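Local coordinates for probable GTPase engC (Thermotoga maritima, PDB 1U0L), which probably assists late maturation of the 30S ribosomal subunit as a circularly permuted, zinc-containing GTPase that hydrolyses GTP slowly, at residues I89-V94 and S178-S183; N123-Y128 and I149-A154. All coordinates share one frame; numbering follows the deposited sequence.

Contact 1 (I89-V94 and S178-S183); sequences ILVVTV and SGVGKS. With GDP (guanosine-5'-diphosphate), chain E.
Val91 and Val180 meet methyl to methyl, CG1 against CG1 at 3.4 Å, where the central strand 87-92 packs against the P-loop. No hydrogen bond joins the two segments; the tight part is buried and largely apolar, with the Thr93 hydroxyl laid against a Val180 methyl. Val180 CG1 sits between its own backbone N and carbonyl carbon (chi1 81°), which aims it at Val91 and sends CG2 along Thr93, near CB and OG1. A short, branched valine suits this place because it puts one methyl on Val91 and the other on Thr93. Lys182 adds only its CG, 4.2 Å from Val91 CB.

The other side of the loop is polar and turned to the nucleotide. Gly179 N bonds to O2B of GDP at 3.0 Å, Gly181 N and Lys182 N converge on O1B, and Ser183 N reaches O3B at 2.7 Å. Bent at chi3 and chi4, Lys182 curls back to place NZ 3.2 Å from O1B; Gly176 O also holds this ammonium. Gly179 and Gly181 both have positive phi angles that suit glycine.

Strand 87-92 pairs with strands 117-122 and 171-175, while Leu90 and Val92 pack against helix 101-113 and Val92 also touches helix 130-143.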
loop_
_atom_site.group_PDB
_atom_site.type_symbol
_atom_site.label_atom_id
_atom_site.label_comp_id
_atom_site.label_asym_id
_atom_site.label_seq_id
_atom_site.Cartn_x
_atom_site.Cartn_y
_atom_site.Cartn_z
ATOM N N ILE A 89 -3.544 -0.111 2.867
ATOM C CA ILE A 89 -4.917 -0.152 3.351
ATOM C C ILE A 89 -5.687 0.281 2.133
ATOM O O ILE A 89 -5.621 1.443 1.724
ATOM C CB ILE A 89 -5.155 0.837 4.463
ATOM C CG1 ILE A 89 -4.198 0.557 5.624
ATOM C CG2 ILE A 89 -6.598 0.745 4.904
ATOM C CD1 ILE A 89 -4.424 -0.786 6.324
ATOM N N LEU A 90 -6.385 -0.671 1.532
ATOM C CA LEU A 90 -7.137 -0.403 0.319
ATOM C C LEU A 90 -8.574 -0.041 0.648
ATOM O O LEU A 90 -9.391 -0.911 0.946
ATOM C CB LEU A 90 -7.092 -1.626 -0.600
ATOM C CG LEU A 90 -6.904 -1.328 -2.090
ATOM C CD1 LEU A 90 -7.155 -2.600 -2.957
ATOM C CD2 LEU A 90 -7.857 -0.215 -2.464
ATOM N N VAL A 91 -8.874 1.249 0.616
ATOM C CA VAL A 91 -10.227 1.666 0.913
ATOM C C VAL A 91 -11.044 1.624 -0.366
ATOM O O VAL A 91 -10.697 2.229 -1.381
ATOM C CB VAL A 91 -10.258 3.052 1.569
ATOM C CG1 VAL A 91 -11.671 3.551 1.677
ATOM C CG2 VAL A 91 -9.682 2.950 2.953
ATOM N N VAL A 92 -12.129 0.872 -0.295
ATOM C CA VAL A 92 -13.006 0.659 -1.421
ATOM C C VAL A 92 -14.416 1.155 -1.152
ATOM O O VAL A 92 -14.883 1.173 -0.016
ATOM C CB VAL A 92 -13.005 -0.842 -1.772
ATOM C CG1 VAL A 92 -14.361 -1.280 -2.288
ATOM C CG2 VAL A 92 -11.913 -1.113 -2.793
ATOM N N THR A 93 -15.102 1.514 -2.228
ATOM C CA THR A 93 -16.441 2.071 -2.158
ATOM C C THR A 93 -17.366 1.432 -3.192
ATOM O O THR A 93 -17.027 1.392 -4.376
ATOM C CB THR A 93 -16.315 3.587 -2.413
ATOM O OG1 THR A 93 -16.441 4.293 -1.174
ATOM C CG2 THR A 93 -17.306 4.060 -3.417
ATOM N N VAL A 94 -18.524 0.924 -2.777
ATOM C CA VAL A 94 -19.426 0.330 -3.778
ATOM C C VAL A 94 -20.332 1.392 -4.377
ATOM O O VAL A 94 -20.584 1.406 -5.587
ATOM C CB VAL A 94 -20.351 -0.813 -3.221
ATOM C CG1 VAL A 94 -19.556 -1.742 -2.339
ATOM C CG2 VAL A 94 -21.551 -0.237 -2.495
ATOM N N SER A 178 -10.130 8.737 -5.230
ATOM C CA SER A 178 -10.433 9.991 -4.551
ATOM C C SER A 178 -11.870 10.037 -4.126
ATOM O O SER A 178 -12.761 9.775 -4.929
ATOM C CB SER A 178 -10.163 11.167 -5.469
ATOM O OG SER A 178 -8.938 10.950 -6.158
ATOM N N GLY A 179 -12.088 10.352 -2.854
ATOM C CA GLY A 179 -13.432 10.457 -2.318
ATOM C C GLY A 179 -13.912 9.238 -1.571
ATOM O O GLY A 179 -14.884 9.304 -0.815
ATOM N N VAL A 180 -13.224 8.120 -1.768
ATOM C CA VAL A 180 -13.601 6.860 -1.140
ATOM C C VAL A 180 -13.624 6.954 0.397
ATOM O O VAL A 180 -14.257 6.134 1.064
ATOM C CB VAL A 180 -12.652 5.739 -1.618
ATOM C CG1 VAL A 180 -11.352 5.780 -0.830
ATOM C CG2 VAL A 180 -13.331 4.409 -1.507
ATOM N N GLY A 181 -12.947 7.961 0.951
ATOM C CA GLY A 181 -12.940 8.154 2.398
ATOM C C GLY A 181 -11.629 7.936 3.140
ATOM O O GLY A 181 -11.627 7.799 4.363
ATOM N N LYS A 182 -10.518 7.922 2.412
ATOM C CA LYS A 182 -9.196 7.690 2.996
ATOM C C LYS A 182 -8.818 8.640 4.142
ATOM O O LYS A 182 -8.394 8.203 5.214
ATOM C CB LYS A 182 -8.128 7.731 1.891
ATOM C CG LYS A 182 -8.360 6.686 0.788
ATOM C CD LYS A 182 -7.218 6.580 -0.223
ATOM C CE LYS A 182 -7.006 7.869 -1.015
ATOM N NZ LYS A 182 -8.134 8.312 -1.901
ATOM N N SER A 183 -8.985 9.939 3.925
ATOM C CA SER A 183 -8.655 10.917 4.943
ATOM C C SER A 183 -9.640 10.881 6.119
ATOM O O SER A 183 -9.257 11.130 7.260
ATOM C CB SER A 183 -8.625 12.315 4.320
ATOM O OG SER A 183 -7.974 13.247 5.170
HETATM P PB GDP E . -10.446 10.660 0.379
HETATM O O1B GDP E . -10.482 9.183 0.129
HETATM O O2B GDP E . -10.150 11.478 -0.869
HETATM O O3B GDP E . -9.489 11.063 1.523
HETATM O O3A GDP E . -11.984 11.088 0.864
HETATM P PA GDP E . -12.446 11.912 2.118
HETATM O O1A GDP E . -12.076 13.355 1.990
HETATM O O2A GDP E . -11.958 11.242 3.396
HETATM O "O5'" GDP E . -14.058 11.742 2.097
HETATM C "C5'" GDP E . -14.803 12.284 1.003
HETATM C "C4'" GDP E . -16.170 12.697 1.455
HETATM O "O4'" GDP E . -16.853 11.493 1.877
HETATM C "C3'" GDP E . -16.232 13.748 2.610
HETATM O "O3'" GDP E . -17.200 14.808 2.171
HETATM C "C2'" GDP E . -16.773 12.966 3.814
HETATM O "O2'" GDP E . -17.666 13.800 4.543
HETATM C "C1'" GDP E . -17.380 11.667 3.161
HETATM N N9 GDP E . -17.124 10.289 3.913
HETATM C C8 GDP E . -15.915 9.714 4.156
HETATM N N7 GDP E . -16.066 8.538 4.798
HETATM C C5 GDP E . -17.435 8.377 4.956
HETATM C C6 GDP E . -18.180 7.320 5.560
HETATM O O6 GDP E . -17.714 6.299 6.071
HETATM N N1 GDP E . -19.576 7.518 5.532
HETATM C C2 GDP E . -20.158 8.643 4.968
HETATM N N2 GDP E . -21.499 8.736 5.001
HETATM N N3 GDP E . -19.442 9.642 4.393
HETATM C C4 GDP E . -18.101 9.446 4.426
#

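Contact 2 (N123-Y128 and I149-A154); sequences NKMDLY and IVKTSA. With GDP (guanosine-5'-diphosphate), chain E.
The NKxD guanine-specificity motif of the GTPase fold, Asn123 to Asp126, meets the Thr152-Ser153-Ala154 loop, which probably corresponds to the SAK-type element of G proteins; together they line the base of GDP. Asp126 confers the recognition expected of this motif: its OD1 accepts a hydrogen bond from guanine N1 at 2.7 Å, almost straight at 178°, and OD2 accepts one from N2. A carboxylate suits this edge because its two oxygens match two neighbouring donors.

Ser153 stands behind it as a second-shell residue. With OG anti to its backbone N (chi1 -179°), the hydroxyl donates to the same Asp126 OD1, while OG is also hydrogen-bonded to Thr156 N. Serine and base thus share OD1, which would limit rotation of the carboxylate. Ala154 reads another part of the purine through its backbone N, bonded to O6, and its small CB lies off the plane near N7, on the side opposite the Lys124 chain.

The CB of Lys124 is directed away from 149-154, and its chain, bent at chi2 and chi4, runs over a face of the guanine before NZ reaches the ribose O4' at 3.0 Å; Gly179 O also receives this ammonium.

Farther from the base, Met125 folds at chi2 and chi3 over the methylenes of Lys151, whose ammonium pairs with Glu140. The flexible Met125 thioether crosses that chain, with CE 3.4 Å from Lys151 CD. The backbones are tied by Met125 N to Thr152 O, a 3.1 Å bond at 169° that lies in the plane of the carbonyl.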
loop_
_atom_site.group_PDB
_atom_site.type_symbol
_atom_site.label_atom_id
_atom_site.label_comp_id
_atom_site.label_asym_id
_atom_site.label_seq_id
_atom_site.Cartn_x
_atom_site.Cartn_y
_atom_site.Cartn_z
ATOM N N ASN A 123 -15.570 0.910 2.764
ATOM C CA ASN A 123 -16.022 2.034 3.587
ATOM C C ASN A 123 -17.426 2.606 3.267
ATOM O O ASN A 123 -18.080 2.199 2.306
ATOM C CB ASN A 123 -14.980 3.151 3.490
ATOM C CG ASN A 123 -15.217 4.261 4.495
ATOM O OD1 ASN A 123 -14.988 5.443 4.192
ATOM N ND2 ASN A 123 -15.668 3.891 5.701
ATOM N N LYS A 124 -17.876 3.554 4.088
ATOM C CA LYS A 124 -19.171 4.205 3.886
ATOM C C LYS A 124 -20.355 3.252 4.024
ATOM O O LYS A 124 -21.370 3.420 3.349
ATOM C CB LYS A 124 -19.240 4.854 2.496
ATOM C CG LYS A 124 -18.212 5.942 2.204
ATOM C CD LYS A 124 -18.797 6.965 1.229
ATOM C CE LYS A 124 -17.754 7.641 0.335
ATOM N NZ LYS A 124 -16.957 8.635 1.057
ATOM N N MET A 125 -20.228 2.255 4.892
ATOM C CA MET A 125 -21.297 1.286 5.070
ATOM C C MET A 125 -22.590 1.947 5.523
ATOM O O MET A 125 -23.686 1.490 5.186
ATOM C CB MET A 125 -20.884 0.229 6.088
ATOM C CG MET A 125 -19.715 -0.654 5.659
ATOM S SD MET A 125 -20.096 -1.898 4.409
ATOM C CE MET A 125 -21.320 -2.830 5.281
ATOM N N ASP A 126 -22.461 3.033 6.275
ATOM C CA ASP A 126 -23.630 3.733 6.794
ATOM C C ASP A 126 -24.540 4.260 5.702
ATOM O O ASP A 126 -25.699 4.584 5.952
ATOM C CB ASP A 126 -23.200 4.900 7.679
ATOM C CG ASP A 126 -22.364 5.912 6.929
ATOM O OD1 ASP A 126 -21.170 5.628 6.697
ATOM O OD2 ASP A 126 -22.896 6.978 6.556
ATOM N N LEU A 127 -24.016 4.334 4.488
ATOM C CA LEU A 127 -24.766 4.863 3.355
ATOM C C LEU A 127 -25.490 3.811 2.525
ATOM O O LEU A 127 -26.400 4.133 1.764
ATOM C CB LEU A 127 -23.802 5.613 2.440
ATOM C CG LEU A 127 -23.960 7.093 2.115
ATOM C CD1 LEU A 127 -23.947 7.929 3.387
ATOM C CD2 LEU A 127 -22.813 7.493 1.189
ATOM N N TYR A 128 -25.093 2.555 2.679
ATOM C CA TYR A 128 -25.644 1.475 1.879
ATOM C C TYR A 128 -27.023 0.930 2.178
ATOM O O TYR A 128 -27.332 0.599 3.313
ATOM C CB TYR A 128 -24.657 0.319 1.876
ATOM C CG TYR A 128 -23.279 0.712 1.406
ATOM C CD1 TYR A 128 -23.079 1.882 0.666
ATOM C CD2 TYR A 128 -22.177 -0.098 1.675
ATOM C CE1 TYR A 128 -21.813 2.237 0.207
ATOM C CE2 TYR A 128 -20.910 0.243 1.216
ATOM C CZ TYR A 128 -20.735 1.416 0.482
ATOM O OH TYR A 128 -19.484 1.761 0.017
ATOM N N ILE A 149 -10.803 -8.457 4.962
ATOM C CA ILE A 149 -11.722 -7.388 4.609
ATOM C C ILE A 149 -12.315 -6.784 5.871
ATOM O O ILE A 149 -12.702 -7.518 6.781
ATOM C CB ILE A 149 -12.891 -7.919 3.746
ATOM C CG1 ILE A 149 -12.354 -8.461 2.417
ATOM C CG2 ILE A 149 -13.922 -6.813 3.516
ATOM C CD1 ILE A 149 -13.404 -9.157 1.558
ATOM N N VAL A 150 -12.379 -5.458 5.949
ATOM C CA VAL A 150 -13.009 -4.841 7.115
ATOM C C VAL A 150 -14.065 -3.822 6.670
ATOM O O VAL A 150 -13.791 -2.920 5.871
ATOM C CB VAL A 150 -11.970 -4.189 8.057
ATOM C CG1 VAL A 150 -10.806 -5.136 8.256
ATOM C CG2 VAL A 150 -11.476 -2.898 7.493
ATOM N N LYS A 151 -15.289 -3.994 7.154
ATOM C CA LYS A 151 -16.371 -3.079 6.791
ATOM C C LYS A 151 -16.342 -1.865 7.724
ATOM O O LYS A 151 -16.456 -2.003 8.941
ATOM C CB LYS A 151 -17.737 -3.769 6.914
ATOM C CG LYS A 151 -17.975 -5.013 6.062
ATOM C CD LYS A 151 -19.417 -5.482 6.319
ATOM C CE LYS A 151 -19.786 -6.804 5.666
ATOM N NZ LYS A 151 -19.129 -7.942 6.357
ATOM N N THR A 152 -16.228 -0.670 7.164
ATOM C CA THR A 152 -16.167 0.506 8.017
ATOM C C THR A 152 -17.110 1.662 7.688
ATOM O O THR A 152 -17.814 1.665 6.677
ATOM C CB THR A 152 -14.745 1.087 8.022
ATOM O OG1 THR A 152 -14.495 1.747 6.771
ATOM C CG2 THR A 152 -13.722 -0.021 8.210
ATOM N N SER A 153 -17.100 2.644 8.585
ATOM C CA SER A 153 -17.850 3.883 8.431
ATOM C C SER A 153 -17.090 4.938 9.203
ATOM O O SER A 153 -17.119 4.951 10.429
ATOM C CB SER A 153 -19.255 3.791 8.996
ATOM O OG SER A 153 -19.932 5.028 8.780
ATOM N N ALA A 154 -16.386 5.807 8.488
ATOM C CA ALA A 154 -15.629 6.868 9.130
ATOM C C ALA A 154 -16.566 7.653 10.043
ATOM O O ALA A 154 -16.177 8.071 11.134
ATOM C CB ALA A 154 -15.027 7.788 8.084
HETATM P PB GDP E . -10.446 10.660 0.379
HETATM O O1B GDP E . -10.482 9.183 0.129
HETATM O O2B GDP E . -10.150 11.478 -0.869
HETATM O O3B GDP E . -9.489 11.063 1.523
HETATM O O3A GDP E . -11.984 11.088 0.864
HETATM P PA GDP E . -12.446 11.912 2.118
HETATM O O1A GDP E . -12.076 13.355 1.990
HETATM O O2A GDP E . -11.958 11.242 3.396
HETATM O "O5'" GDP E . -14.058 11.742 2.097
HETATM C "C5'" GDP E . -14.803 12.284 1.003
HETATM C "C4'" GDP E . -16.170 12.697 1.455
HETATM O "O4'" GDP E . -16.853 11.493 1.877
HETATM C "C3'" GDP E . -16.232 13.748 2.610
HETATM O "O3'" GDP E . -17.200 14.808 2.171
HETATM C "C2'" GDP E . -16.773 12.966 3.814
HETATM O "O2'" GDP E . -17.666 13.800 4.543
HETATM C "C1'" GDP E . -17.380 11.667 3.161
HETATM N N9 GDP E . -17.124 10.289 3.913
HETATM C C8 GDP E . -15.915 9.714 4.156
HETATM N N7 GDP E . -16.066 8.538 4.798
HETATM C C5 GDP E . -17.435 8.377 4.956
HETATM C C6 GDP E . -18.180 7.320 5.560
HETATM O O6 GDP E . -17.714 6.299 6.071
HETATM N N1 GDP E . -19.576 7.518 5.532
HETATM C C2 GDP E . -20.158 8.643 4.968
HETATM N N2 GDP E . -21.499 8.736 5.001
HETATM N N3 GDP E . -19.442 9.642 4.393
HETATM C C4 GDP E . -18.101 9.446 4.426
#

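Overall arrangement
Contacts 1 and 2 grip opposite ends of one GDP molecule, the phosphates and the base, from loops following parallel strands of the same sheet. Contact 1 is fully buried and its two segments meet by packing, mostly apolar, with no hydrogen bond between them; contact 2 is partly buried, and its segments are joined by hydrogen bonds as well as by packing at a more open rim. In sequence, contact 2 is nested within the loop that contact 1 closes, so the base-recognition elements precede the P-loop, the order expected of a circularly permuted GTPase. The two also touch directly: Val92 O probably bonds to Asn123 N, 2.9 Å apart, continuing the pairing of their strands.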